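Long-range contacts in chitinase (Thermococcus kodakarensis KOD1, PDB 5DHD), which hydrolyses chitin, and this fragment is one of its chitin-binding domains, which probably holds the enzyme on the insoluble polysaccharide: residues G7-K12 with E86-Y91; V23-G28 with P71-G76; G29-V34 with L90-Q95. All coordinates share one frame; numbering follows the deposited sequence.

How the contacts relate
Contact 1 is the most buried of the three, and its centre lies about 6 Å from the centre of the chain. It joins the two sheets face to face, and its chemistry is mostly apolar. Contact 2 pairs neighbouring strands within one sheet, so backbone hydrogen bonds carry it. One side of contact 2 is buried and the other carries threonines. The centre of contact 3 lies about 12 Å from the chain centre. It mixes both kinds of chemistry where strand 34-39 begins beside the end of strand 85-92 in the other sheet. Contacts 1 and 3 share strand 85-92. Contacts 1 and 2 meet where strands 9-15 and 19-26 run side by side. Trp-33 links contact 3 to contact 2.

Contact 1: G7-K12 with E86-Y91; sequences GSLSVK and EAIYLY. With PE3 (3,6,9,12,15,18,21,24,27,30,33,36,39-tridecaoxahentetracontane-1,41-diol), chain D; PE3 (3,6,9,12,15,18,21,24,27,30,33,36,39-tridecaoxahentetracontane-1,41-diol), chain E; PE3 (3,6,9,12,15,18,21,24,27,30,33,36,39-tridecaoxahentetracontane-1,41-diol), chain I; PE3 (3,6,9,12,15,18,21,24,27,30,33,36,39-tridecaoxahentetracontane-1,41-diol), chain F.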
loop_
_atom_site.group_PDB
_atom_site.type_symbol
_atom_site.label_atom_id
_atom_site.label_comp_id
_atom_site.label_asym_id
_atom_site.label_seq_id
_atom_site.Cartn_x
_atom_site.Cartn_y
_atom_site.Cartn_z
ATOM N N GLY A 7 -5.603 -3.845 -12.282
ATOM C CA GLY A 7 -5.052 -2.656 -12.902
ATOM C C GLY A 7 -5.147 -1.445 -11.991
ATOM O O GLY A 7 -4.603 -0.386 -12.298
ATOM N N SER A 8 -5.836 -1.593 -10.863
ATOM C CA SER A 8 -5.972 -0.484 -9.929
ATOM C C SER A 8 -4.787 -0.359 -8.970
ATOM O O SER A 8 -4.634 0.668 -8.313
ATOM C CB SER A 8 -7.300 -0.598 -9.151
ATOM O OG SER A 8 -7.505 -1.891 -8.609
ATOM N N LEU A 9 -3.943 -1.389 -8.897
ATOM C CA LEU A 9 -2.771 -1.365 -8.013
ATOM C C LEU A 9 -1.456 -1.519 -8.788
ATOM O O LEU A 9 -1.264 -2.509 -9.494
ATOM C CB LEU A 9 -2.834 -2.498 -6.985
ATOM C CG LEU A 9 -1.644 -2.675 -6.022
ATOM C CD1 LEU A 9 -1.499 -1.431 -5.097
ATOM C CD2 LEU A 9 -1.888 -3.919 -5.166
ATOM N N SER A 10 -0.556 -0.547 -8.646
ATOM C CA SER A 10 0.755 -0.591 -9.309
ATOM C C SER A 10 1.835 -0.375 -8.252
ATOM O O SER A 10 1.723 0.495 -7.406
ATOM C CB SER A 10 0.839 0.475 -10.401
ATOM O OG SER A 10 -0.056 0.151 -11.452
ATOM N N VAL A 11 2.878 -1.190 -8.326
ATOM C CA VAL A 11 3.938 -1.148 -7.327
ATOM C C VAL A 11 5.362 -1.133 -7.875
ATOM O O VAL A 11 5.715 -1.937 -8.746
ATOM C CB VAL A 11 3.828 -2.387 -6.401
ATOM C CG1 VAL A 11 4.831 -2.308 -5.244
ATOM C CG2 VAL A 11 2.391 -2.524 -5.862
ATOM N N LYS A 12 6.165 -0.194 -7.379
ATOM C CA LYS A 12 7.579 -0.102 -7.756
ATOM C C LYS A 12 8.375 -0.412 -6.491
ATOM O O LYS A 12 8.101 0.148 -5.429
ATOM C CB LYS A 12 7.940 1.297 -8.246
ATOM C CG LYS A 12 9.436 1.566 -8.184
ATOM C CD LYS A 12 9.728 3.053 -8.286
ATOM C CE LYS A 12 9.728 3.452 -9.721
ATOM N NZ LYS A 12 9.846 4.919 -10.004
ATOM N N GLU A 86 5.547 -9.233 1.577
ATOM C CA GLU A 86 5.121 -10.499 0.997
ATOM C C GLU A 86 3.890 -10.339 0.118
ATOM O O GLU A 86 3.723 -11.075 -0.855
ATOM C CB GLU A 86 4.802 -11.501 2.100
ATOM C CG GLU A 86 5.962 -11.721 3.055
ATOM C CD GLU A 86 5.676 -12.781 4.092
ATOM O OE1 GLU A 86 4.499 -12.944 4.481
ATOM O OE2 GLU A 86 6.640 -13.445 4.526
ATOM N N ALA A 87 3.024 -9.390 0.466
ATOM C CA ALA A 87 1.808 -9.154 -0.309
ATOM C C ALA A 87 1.205 -7.786 -0.020
ATOM O O ALA A 87 1.373 -7.240 1.069
ATOM C CB ALA A 87 0.762 -10.237 0.024
ATOM N N ILE A 88 0.509 -7.240 -1.014
ATOM C CA ILE A 88 -0.158 -5.950 -0.882
ATOM C C ILE A 88 -1.567 -6.136 -1.436
ATOM O O ILE A 88 -1.739 -6.624 -2.556
ATOM C CB ILE A 88 0.568 -4.824 -1.666
ATOM C CG1 ILE A 88 2.010 -4.658 -1.138
ATOM C CG2 ILE A 88 -0.244 -3.511 -1.566
ATOM C CD1 ILE A 88 2.844 -3.612 -1.902
ATOM N N TYR A 89 -2.566 -5.760 -0.645
ATOM C CA TYR A 89 -3.963 -5.898 -1.047
ATOM C C TYR A 89 -4.656 -4.544 -1.109
ATOM O O TYR A 89 -4.518 -3.734 -0.194
ATOM C CB TYR A 89 -4.721 -6.771 -0.030
ATOM C CG TYR A 89 -4.113 -8.143 0.188
ATOM C CD1 TYR A 89 -4.450 -9.220 -0.637
ATOM C CD2 TYR A 89 -3.190 -8.354 1.204
ATOM C CE1 TYR A 89 -3.874 -10.474 -0.443
ATOM C CE2 TYR A 89 -2.612 -9.597 1.407
ATOM C CZ TYR A 89 -2.964 -10.642 0.579
ATOM O OH TYR A 89 -2.399 -11.867 0.808
ATOM N N LEU A 90 -5.404 -4.305 -2.183
ATOM C CA LEU A 90 -6.149 -3.057 -2.326
ATOM C C LEU A 90 -7.635 -3.333 -2.140
ATOM O O LEU A 90 -8.246 -4.070 -2.917
ATOM C CB LEU A 90 -5.927 -2.421 -3.696
ATOM C CG LEU A 90 -6.865 -1.242 -4.037
ATOM C CD1 LEU A 90 -6.641 -0.050 -3.098
ATOM C CD2 LEU A 90 -6.628 -0.840 -5.500
ATOM N N TYR A 91 -8.202 -2.736 -1.098
ATOM C CA TYR A 91 -9.617 -2.881 -0.791
ATOM C C TYR A 91 -10.342 -1.563 -0.975
ATOM O O TYR A 91 -9.881 -0.519 -0.518
ATOM C CB TYR A 91 -9.836 -3.354 0.647
ATOM C CG TYR A 91 -9.541 -4.818 0.855
ATOM C CD1 TYR A 91 -10.511 -5.787 0.579
ATOM C CD2 TYR A 91 -8.283 -5.245 1.290
ATOM C CE1 TYR A 91 -10.228 -7.152 0.733
ATOM C CE2 TYR A 91 -7.992 -6.612 1.448
ATOM C CZ TYR A 91 -8.972 -7.549 1.165
ATOM O OH TYR A 91 -8.708 -8.891 1.323
HETATM C C42 PE3 D . 6.698 3.904 -11.610
HETATM C C41 PE3 D . 7.719 3.341 -12.578
HETATM O O40 PE3 D . 8.943 4.044 -12.396
HETATM C C39 PE3 D . 9.880 3.495 -13.315
HETATM C C38 PE3 D . 11.235 4.196 -13.178
HETATM O O37 PE3 D . 11.755 4.012 -11.873
HETATM C C36 PE3 D . 13.021 4.683 -11.764
HETATM C C35 PE3 D . 13.609 4.506 -10.334
HETATM O O34 PE3 D . 12.741 5.133 -9.358
HETATM C C33 PE3 D . 13.280 4.945 -8.033
HETATM C C32 PE3 D . 12.346 5.594 -6.987
HETATM O O31 PE3 D . 11.273 6.333 -7.596
HETATM C C30 PE3 D . 10.482 6.881 -6.556
HETATM C C29 PE3 D . 9.324 7.695 -7.127
HETATM O O28 PE3 D . 8.435 6.836 -7.851
HETATM C C27 PE3 D . 7.363 7.655 -8.326
HETATM C C26 PE3 D . 6.339 6.805 -9.081
HETATM O O25 PE3 D . 5.899 5.695 -8.291
HETATM C C24 PE3 D . 4.920 5.031 -9.084
HETATM C C23 PE3 D . 4.356 3.836 -8.351
HETATM O O22 PE3 D . 4.251 2.715 -9.184
HETATM C C18 PE3 E . -7.846 -9.208 4.941
HETATM C C17 PE3 E . -9.313 -8.964 4.614
HETATM O O16 PE3 E . -9.449 -7.567 4.411
HETATM C C15 PE3 E . -10.772 -7.187 4.088
HETATM C C14 PE3 E . -10.761 -5.680 3.924
HETATM O O13 PE3 E . -10.599 -5.146 5.228
HETATM C C12 PE3 E . -10.539 -3.738 5.115
HETATM C C11 PE3 E . -10.385 -3.154 6.515
HETATM O O10 PE3 E . -9.299 -3.727 7.222
HETATM C C9 PE3 E . -9.292 -3.055 8.479
HETATM C C8 PE3 E . -8.186 -3.529 9.412
HETATM O O7 PE3 E . -7.979 -4.927 9.275
HETATM C C6 PE3 E . -6.912 -5.241 10.161
HETATM C C5 PE3 E . -6.572 -6.734 10.154
HETATM O O4 PE3 E . -6.620 -7.247 8.831
HETATM C C17 PE3 I . -3.801 -0.580 -15.759
HETATM O O16 PE3 I . -2.481 -0.010 -15.570
HETATM C C15 PE3 I . -2.275 0.126 -14.191
HETATM C C14 PE3 I . -0.922 0.729 -13.976
HETATM O O13 PE3 I . -1.097 2.105 -13.581
HETATM C C30 PE3 F . -1.606 -12.117 -5.993
HETATM C C29 PE3 F . -1.622 -11.646 -4.540
HETATM O O28 PE3 F . -1.258 -12.730 -3.702
HETATM C C27 PE3 F . -1.281 -12.261 -2.351
HETATM C C26 PE3 F . -0.909 -13.402 -1.401
HETATM O O25 PE3 F . 0.503 -13.640 -1.441
#
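Leu-9 and Val-11 meet Ile-88 across the core, and Ser-8 meets Leu-90. The apolar contacts dominate. Leu-9 and Ile-88 cross at about a right angle, with Leu-9 CD2 4.0 Å from Ile-88 CG2. The same methyl of Leu-9 also lies 3.8 Å from Ile-88 O. Leu-9 CG stands anti to the backbone N (chi1 177°), which brings CD2 to Ile-88, while CD1 packs on Val-23. Val-11 and Ile-88 instead reach toward each other tip to tip. Ile-88 CD1 sits 4.1 Å from Val-11 CG1 and equally far from Val-11 CG2. Leu-90 places CD2 3.4 Å from Ser-8 OG. That hydroxyl is hydrogen-bonded to Lys-5 O. Trp-100 adds its side chain beside both Leu-9 and Ile-88.

Bound polyethylene glycol chains lie against both segments. Lys-12 NZ is encircled by one of them and donates to its O37 at 2.8 Å, to O28, O31 and O34, and weakly to O40. Tyr-91 carries another over a ring face, where C14 of the chain lies 3.3 Å above the plane of the Tyr-91 ring, over its centre. The Tyr-91 side chain also touches Leu-96 of strand 95-99. An alanine here would probably leave this glycol without a flat surface and open a gap beside Leu-96.

The two strands are not bridged by their backbones. The axes of segments 9-12 and 86-91 approach to 8.8 Å and run roughly antiparallel, 149° apart. Side chains from one sheet therefore meet side chains from the other. This is the face-to-face packing of a beta sandwich, the fold seen in many carbohydrate-binding modules.

Contact 2: V23-G28 with P71-G76; sequences VTLNLG and PTATFG. With PE3 (3,6,9,12,15,18,21,24,27,30,33,36,39-tridecaoxahentetracontane-1,41-diol), chain D; PE3 (3,6,9,12,15,18,21,24,27,30,33,36,39-tridecaoxahentetracontane-1,41-diol), chain G.
Val-23 and Phe-75 lie side by side and point the same way. The valine covers one face of the ring, and its CB lies 4.0 Å from the centroid of the Phe-75 ring in a CH-pi contact. Val-23 CG1 comes closest, 3.5 Å from Phe-75 CE1. Phe-75 CG sits between the backbone N and the carbonyl carbon (chi1 72°), which swings the ring back over its partner strand. Leu-25 CD1 meets the ring at its edge instead. The same side of the sheet holds Ala-73, with its CB 4.2 Å from Leu-25 CB. Trp-33 and Phe-62 bring further rings to Phe-75.

Threonines and Asn-26 line the other side. Thr-24 and Thr-74 cross obliquely, and their OG1 atoms share a weak hydrogen bond of 3.3 Å.

Between the two layers, paired backbone bonds tie Val-23 to Phe-75 and Leu-25 to Ala-73. Past the last pair, Pro-71 O accepts from Leu-27 N at 2.8 Å, and weakly from Gly-28 N. A water donates to Asn-26 OD1 at 2.7 Å, accepts from Gly-28 N and donates weakly to Pro-71 O. A glycol chain lies against Thr-24 OG1. The polar side can therefore meet solvent or ligand while the other stays apolar.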
loop_
_atom_site.group_PDB
_atom_site.type_symbol
_atom_site.label_atom_id
_atom_site.label_comp_id
_atom_site.label_asym_id
_atom_site.label_seq_id
_atom_site.Cartn_x
_atom_site.Cartn_y
_atom_site.Cartn_z
ATOM N N VAL A 23 3.709 3.165 -4.429
ATOM C CA VAL A 23 2.430 2.644 -4.873
ATOM C C VAL A 23 1.551 3.657 -5.579
ATOM O O VAL A 23 1.387 4.780 -5.105
ATOM C CB VAL A 23 1.657 2.113 -3.636
ATOM C CG1 VAL A 23 0.286 1.559 -4.058
ATOM C CG2 VAL A 23 2.476 1.057 -2.911
ATOM N N THR A 24 0.991 3.262 -6.718
ATOM C CA THR A 24 0.067 4.131 -7.430
ATOM C C THR A 24 -1.236 3.382 -7.577
ATOM O O THR A 24 -1.262 2.221 -8.003
ATOM C CB THR A 24 0.575 4.476 -8.846
ATOM O OG1 THR A 24 1.742 5.292 -8.730
ATOM C CG2 THR A 24 -0.480 5.256 -9.633
ATOM N N LEU A 25 -2.311 4.052 -7.189
ATOM C CA LEU A 25 -3.639 3.483 -7.283
ATOM C C LEU A 25 -4.395 4.172 -8.408
ATOM O O LEU A 25 -4.487 5.394 -8.455
ATOM C CB LEU A 25 -4.417 3.659 -5.972
ATOM C CG LEU A 25 -3.712 3.209 -4.693
ATOM C CD1 LEU A 25 -4.634 3.478 -3.491
ATOM C CD2 LEU A 25 -3.344 1.706 -4.760
ATOM N N ASN A 26 -4.919 3.365 -9.315
ATOM C CA ASN A 26 -5.677 3.856 -10.448
ATOM C C ASN A 26 -7.119 3.442 -10.156
ATOM O O ASN A 26 -7.531 2.361 -10.532
ATOM C CB ASN A 26 -5.127 3.183 -11.707
ATOM C CG ASN A 26 -6.010 3.383 -12.905
ATOM O OD1 ASN A 26 -6.562 4.455 -13.101
ATOM N ND2 ASN A 26 -6.131 2.345 -13.730
ATOM N N LEU A 27 -7.854 4.310 -9.457
ATOM C CA LEU A 27 -9.224 4.013 -9.057
ATOM C C LEU A 27 -10.351 4.515 -9.945
ATOM O O LEU A 27 -11.459 3.982 -9.885
ATOM C CB LEU A 27 -9.423 4.534 -7.630
ATOM C CG LEU A 27 -8.288 4.161 -6.662
ATOM C CD1 LEU A 27 -8.588 4.796 -5.298
ATOM C CD2 LEU A 27 -8.140 2.626 -6.535
ATOM N N GLY A 28 -10.080 5.538 -10.751
ATOM C CA GLY A 28 -11.110 6.076 -11.625
ATOM C C GLY A 28 -12.085 6.997 -10.910
ATOM O O GLY A 28 -13.033 7.499 -11.516
ATOM N N PRO A 71 -8.737 10.415 -8.327
ATOM C CA PRO A 71 -8.822 9.139 -9.048
ATOM C C PRO A 71 -7.520 8.347 -9.112
ATOM O O PRO A 71 -7.540 7.114 -9.150
ATOM C CB PRO A 71 -9.341 9.537 -10.428
ATOM C CG PRO A 71 -8.798 10.924 -10.608
ATOM C CD PRO A 71 -9.007 11.546 -9.242
ATOM N N THR A 72 -6.396 9.057 -9.144
ATOM C CA THR A 72 -5.087 8.415 -9.173
ATOM C C THR A 72 -4.359 8.853 -7.910
ATOM O O THR A 72 -4.045 10.032 -7.736
ATOM C CB THR A 72 -4.262 8.832 -10.409
ATOM O OG1 THR A 72 -4.998 8.507 -11.604
ATOM C CG2 THR A 72 -2.947 8.067 -10.451
ATOM N N ALA A 73 -4.110 7.899 -7.020
ATOM C CA ALA A 73 -3.441 8.189 -5.762
ATOM C C ALA A 73 -2.054 7.572 -5.728
ATOM O O ALA A 73 -1.861 6.432 -6.140
ATOM C CB ALA A 73 -4.264 7.640 -4.617
ATOM N N THR A 74 -1.086 8.335 -5.243
ATOM C CA THR A 74 0.276 7.843 -5.139
ATOM C C THR A 74 0.780 8.053 -3.722
ATOM O O THR A 74 0.614 9.125 -3.144
ATOM C CB THR A 74 1.240 8.558 -6.123
ATOM O OG1 THR A 74 0.867 8.240 -7.476
ATOM C CG2 THR A 74 2.676 8.083 -5.915
ATOM N N PHE A 75 1.362 7.004 -3.151
ATOM C CA PHE A 75 1.932 7.089 -1.813
ATOM C C PHE A 75 3.083 6.108 -1.752
ATOM O O PHE A 75 3.352 5.399 -2.722
ATOM C CB PHE A 75 0.891 6.790 -0.700
ATOM C CG PHE A 75 0.463 5.344 -0.593
ATOM C CD1 PHE A 75 -0.507 4.823 -1.458
ATOM C CD2 PHE A 75 1.023 4.499 0.374
ATOM C CE1 PHE A 75 -0.908 3.498 -1.354
ATOM C CE2 PHE A 75 0.616 3.172 0.468
ATOM C CZ PHE A 75 -0.355 2.678 -0.402
ATOM N N GLY A 76 3.797 6.080 -0.637
ATOM C CA GLY A 76 4.899 5.145 -0.557
ATOM C C GLY A 76 5.329 4.888 0.860
ATOM O O GLY A 76 4.908 5.578 1.795
HETATM C C42 PE3 D . 6.698 3.904 -11.610
HETATM C C41 PE3 D . 7.719 3.341 -12.578
HETATM O O40 PE3 D . 8.943 4.044 -12.396
HETATM C C39 PE3 D . 9.880 3.495 -13.315
HETATM C C38 PE3 D . 11.235 4.196 -13.178
HETATM O O37 PE3 D . 11.755 4.012 -11.873
HETATM C C36 PE3 D . 13.021 4.683 -11.764
HETATM C C35 PE3 D . 13.609 4.506 -10.334
HETATM O O34 PE3 D . 12.741 5.133 -9.358
HETATM C C33 PE3 D . 13.280 4.945 -8.033
HETATM C C32 PE3 D . 12.346 5.594 -6.987
HETATM O O31 PE3 D . 11.273 6.333 -7.596
HETATM C C30 PE3 D . 10.482 6.881 -6.556
HETATM C C29 PE3 D . 9.324 7.695 -7.127
HETATM O O28 PE3 D . 8.435 6.836 -7.851
HETATM C C27 PE3 D . 7.363 7.655 -8.326
HETATM C C26 PE3 D . 6.339 6.805 -9.081
HETATM O O25 PE3 D . 5.899 5.695 -8.291
HETATM C C24 PE3 D . 4.920 5.031 -9.084
HETATM C C23 PE3 D . 4.356 3.836 -8.351
HETATM O O22 PE3 D . 4.251 2.715 -9.184
HETATM O O31 PE3 G . -9.709 1.383 -12.527
HETATM C C30 PE3 G . -8.929 0.649 -13.473
HETATM C C29 PE3 G . -8.817 -0.808 -13.021
HETATM O O HOH W 1 -7.647 6.702 -12.141
#

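Contact 3: G29-V34 with L90-Q95; sequences GTYDWV and LYVDGQ. With PE3 (3,6,9,12,15,18,21,24,27,30,33,36,39-tridecaoxahentetracontane-1,41-diol), chain E.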
loop_
_atom_site.group_PDB
_atom_site.type_symbol
_atom_site.label_atom_id
_atom_site.label_comp_id
_atom_site.label_asym_id
_atom_site.label_seq_id
_atom_site.Cartn_x
_atom_site.Cartn_y
_atom_site.Cartn_z
ATOM N N GLY A 29 -11.851 7.214 -9.618
ATOM C CA GLY A 29 -12.709 8.078 -8.827
ATOM C C GLY A 29 -12.136 8.229 -7.432
ATOM O O GLY A 29 -11.085 7.658 -7.138
ATOM N N THR A 30 -12.811 8.986 -6.571
ATOM C CA THR A 30 -12.338 9.188 -5.204
ATOM C C THR A 30 -12.986 8.185 -4.253
ATOM O O THR A 30 -14.216 8.068 -4.186
ATOM C CB THR A 30 -12.611 10.618 -4.712
ATOM O OG1 THR A 30 -14.010 10.916 -4.899
ATOM C CG2 THR A 30 -11.773 11.631 -5.495
ATOM N N TYR A 31 -12.147 7.465 -3.514
ATOM C CA TYR A 31 -12.612 6.439 -2.588
ATOM C C TYR A 31 -11.818 6.433 -1.295
ATOM O O TYR A 31 -10.693 6.930 -1.236
ATOM C CB TYR A 31 -12.413 5.050 -3.209
ATOM C CG TYR A 31 -13.211 4.779 -4.453
ATOM C CD1 TYR A 31 -14.490 4.222 -4.367
ATOM C CD2 TYR A 31 -12.700 5.073 -5.722
ATOM C CE1 TYR A 31 -15.240 3.963 -5.506
ATOM C CE2 TYR A 31 -13.451 4.818 -6.876
ATOM C CZ TYR A 31 -14.724 4.258 -6.747
ATOM O OH TYR A 31 -15.490 4.003 -7.874
ATOM N N ASP A 32 -12.409 5.852 -0.259
ATOM C CA ASP A 32 -11.715 5.713 1.007
ATOM C C ASP A 32 -11.046 4.348 0.888
ATOM O O ASP A 32 -11.461 3.368 1.507
ATOM C CB ASP A 32 -12.708 5.739 2.172
ATOM C CG ASP A 32 -13.335 7.116 2.349
ATOM O OD1 ASP A 32 -12.575 8.090 2.378
ATOM O OD2 ASP A 32 -14.569 7.218 2.462
ATOM N N TRP A 33 -10.015 4.289 0.053
ATOM C CA TRP A 33 -9.305 3.041 -0.168
ATOM C C TRP A 33 -8.544 2.555 1.051
ATOM O O TRP A 33 -8.232 3.324 1.965
ATOM C CB TRP A 33 -8.354 3.186 -1.366
ATOM C CG TRP A 33 -7.425 4.387 -1.333
ATOM C CD1 TRP A 33 -7.594 5.566 -1.994
ATOM C CD2 TRP A 33 -6.148 4.462 -0.679
ATOM N NE1 TRP A 33 -6.486 6.375 -1.805
ATOM C CE2 TRP A 33 -5.592 5.716 -0.999
ATOM C CE3 TRP A 33 -5.419 3.582 0.140
ATOM C CZ2 TRP A 33 -4.330 6.126 -0.524
ATOM C CZ3 TRP A 33 -4.164 3.982 0.612
ATOM C CH2 TRP A 33 -3.637 5.242 0.279
ATOM N N VAL A 34 -8.263 1.256 1.057
ATOM C CA VAL A 34 -7.531 0.627 2.139
ATOM C C VAL A 34 -6.505 -0.311 1.528
ATOM O O VAL A 34 -6.859 -1.237 0.802
ATOM C CB VAL A 34 -8.478 -0.209 3.041
ATOM C CG1 VAL A 34 -7.686 -0.917 4.135
ATOM C CG2 VAL A 34 -9.521 0.707 3.672
ATOM N N LEU A 90 -5.404 -4.305 -2.183
ATOM C CA LEU A 90 -6.149 -3.057 -2.326
ATOM C C LEU A 90 -7.635 -3.333 -2.140
ATOM O O LEU A 90 -8.246 -4.070 -2.917
ATOM C CB LEU A 90 -5.927 -2.421 -3.696
ATOM C CG LEU A 90 -6.865 -1.242 -4.037
ATOM C CD1 LEU A 90 -6.641 -0.050 -3.098
ATOM C CD2 LEU A 90 -6.628 -0.840 -5.500
ATOM N N TYR A 91 -8.202 -2.736 -1.098
ATOM C CA TYR A 91 -9.617 -2.881 -0.791
ATOM C C TYR A 91 -10.342 -1.563 -0.975
ATOM O O TYR A 91 -9.881 -0.519 -0.518
ATOM C CB TYR A 91 -9.836 -3.354 0.647
ATOM C CG TYR A 91 -9.541 -4.818 0.855
ATOM C CD1 TYR A 91 -10.511 -5.787 0.579
ATOM C CD2 TYR A 91 -8.283 -5.245 1.290
ATOM C CE1 TYR A 91 -10.228 -7.152 0.733
ATOM C CE2 TYR A 91 -7.992 -6.612 1.448
ATOM C CZ TYR A 91 -8.972 -7.549 1.165
ATOM O OH TYR A 91 -8.708 -8.891 1.323
ATOM N N VAL A 92 -11.477 -1.618 -1.660
ATOM C CA VAL A 92 -12.298 -0.439 -1.882
ATOM C C VAL A 92 -13.730 -0.844 -1.563
ATOM O O VAL A 92 -14.274 -1.777 -2.160
ATOM C CB VAL A 92 -12.203 0.072 -3.326
ATOM C CG1 VAL A 92 -13.201 1.245 -3.531
ATOM C CG2 VAL A 92 -10.758 0.541 -3.616
ATOM N N ASP A 93 -14.321 -0.146 -0.598
ATOM C CA ASP A 93 -15.682 -0.413 -0.160
ATOM C C ASP A 93 -15.890 -1.878 0.222
ATOM O O ASP A 93 -16.931 -2.469 -0.071
ATOM C CB ASP A 93 -16.678 0.047 -1.231
ATOM C CG ASP A 93 -16.626 1.562 -1.456
ATOM O OD1 ASP A 93 -16.244 2.283 -0.511
ATOM O OD2 ASP A 93 -16.961 2.040 -2.561
ATOM N N GLY A 94 -14.882 -2.456 0.872
ATOM C CA GLY A 94 -14.963 -3.835 1.318
ATOM C C GLY A 94 -14.644 -4.920 0.307
ATOM O O GLY A 94 -14.617 -6.099 0.663
ATOM N N GLN A 95 -14.407 -4.543 -0.946
ATOM C CA GLN A 95 -14.097 -5.525 -1.981
ATOM C C GLN A 95 -12.620 -5.493 -2.347
ATOM O O GLN A 95 -11.997 -4.429 -2.348
ATOM C CB GLN A 95 -14.900 -5.240 -3.243
ATOM C CG GLN A 95 -16.404 -5.303 -3.067
ATOM C CD GLN A 95 -17.126 -5.192 -4.395
ATOM O OE1 GLN A 95 -17.588 -4.118 -4.787
ATOM N NE2 GLN A 95 -17.210 -6.309 -5.108
HETATM C C18 PE3 E . -7.846 -9.208 4.941
HETATM C C17 PE3 E . -9.313 -8.964 4.614
HETATM O O16 PE3 E . -9.449 -7.567 4.411
HETATM C C15 PE3 E . -10.772 -7.187 4.088
HETATM C C14 PE3 E . -10.761 -5.680 3.924
HETATM O O13 PE3 E . -10.599 -5.146 5.228
HETATM C C12 PE3 E . -10.539 -3.738 5.115
HETATM C C11 PE3 E . -10.385 -3.154 6.515
HETATM O O10 PE3 E . -9.299 -3.727 7.222
HETATM C C9 PE3 E . -9.292 -3.055 8.479
HETATM C C8 PE3 E . -8.186 -3.529 9.412
HETATM O O7 PE3 E . -7.979 -4.927 9.275
HETATM C C6 PE3 E . -6.912 -5.241 10.161
HETATM C C5 PE3 E . -6.572 -6.734 10.154
HETATM O O4 PE3 E . -6.620 -7.247 8.831
HETATM O O HOH W 2 -15.206 5.111 -0.635
#
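Tyr-31 reaches across to Val-92 and Asp-93. Its CB lies 3.9 Å from Val-92 CG1. CG stands anti to the carbonyl carbon (chi1 -64°), and this brings the ring across Val-92 CG1. The same methyl meets CG and then comes closest at CD1, with Tyr-31 CD1 3.4 Å from Val-92 CG1. The two side chains cross at about a right angle. Further out, CD1 and CE1 pass the carboxylate of Asp-93. Asp-93 OD2 lies 3.8 Å from Tyr-31 CD1, at the ring edge and near its plane. The ring and carboxylate planes are 62° apart. Trp-97, from strand 95-99, meets the Tyr-31 ring edge-to-face.

Next to this pair, Trp-33 CB packs 4.1 Å from Leu-90 CD1 and also touches Val-92 CG2. The indole itself leads away into the core, where its NE1 is hydrogen-bonded to Asn-68 O.

Val-34 and Tyr-91 form an antiparallel hydrogen-bonded pair. Tyr-91 N donates to Val-34 O at 2.8 Å, and Val-34 N donates to Tyr-91 O at 2.9 Å. The first bond is nearly straight, at 169°. Their CB atoms lie on the same side of the sheet, with Val-34 CB 4.2 Å from Tyr-91 CB. The glycol chain that lies on Tyr-91 also reaches Val-34 CG1. A type I' turn from Val-92 to Gln-95 follows. It carries Asp-93, whose OD1 accepts from a water at 3.0 Å. The water accepts from Asp-32 N.

The contact thus changes from paired backbone bonds to apolar packing and then to a water bridge. The Asp-93 carboxylate would probably add a slight attraction to the ring hydrogens. Asp-32 OD1 forms a salt bridge with Arg-69, which, with the water, probably eases the nearness of the two carboxylates.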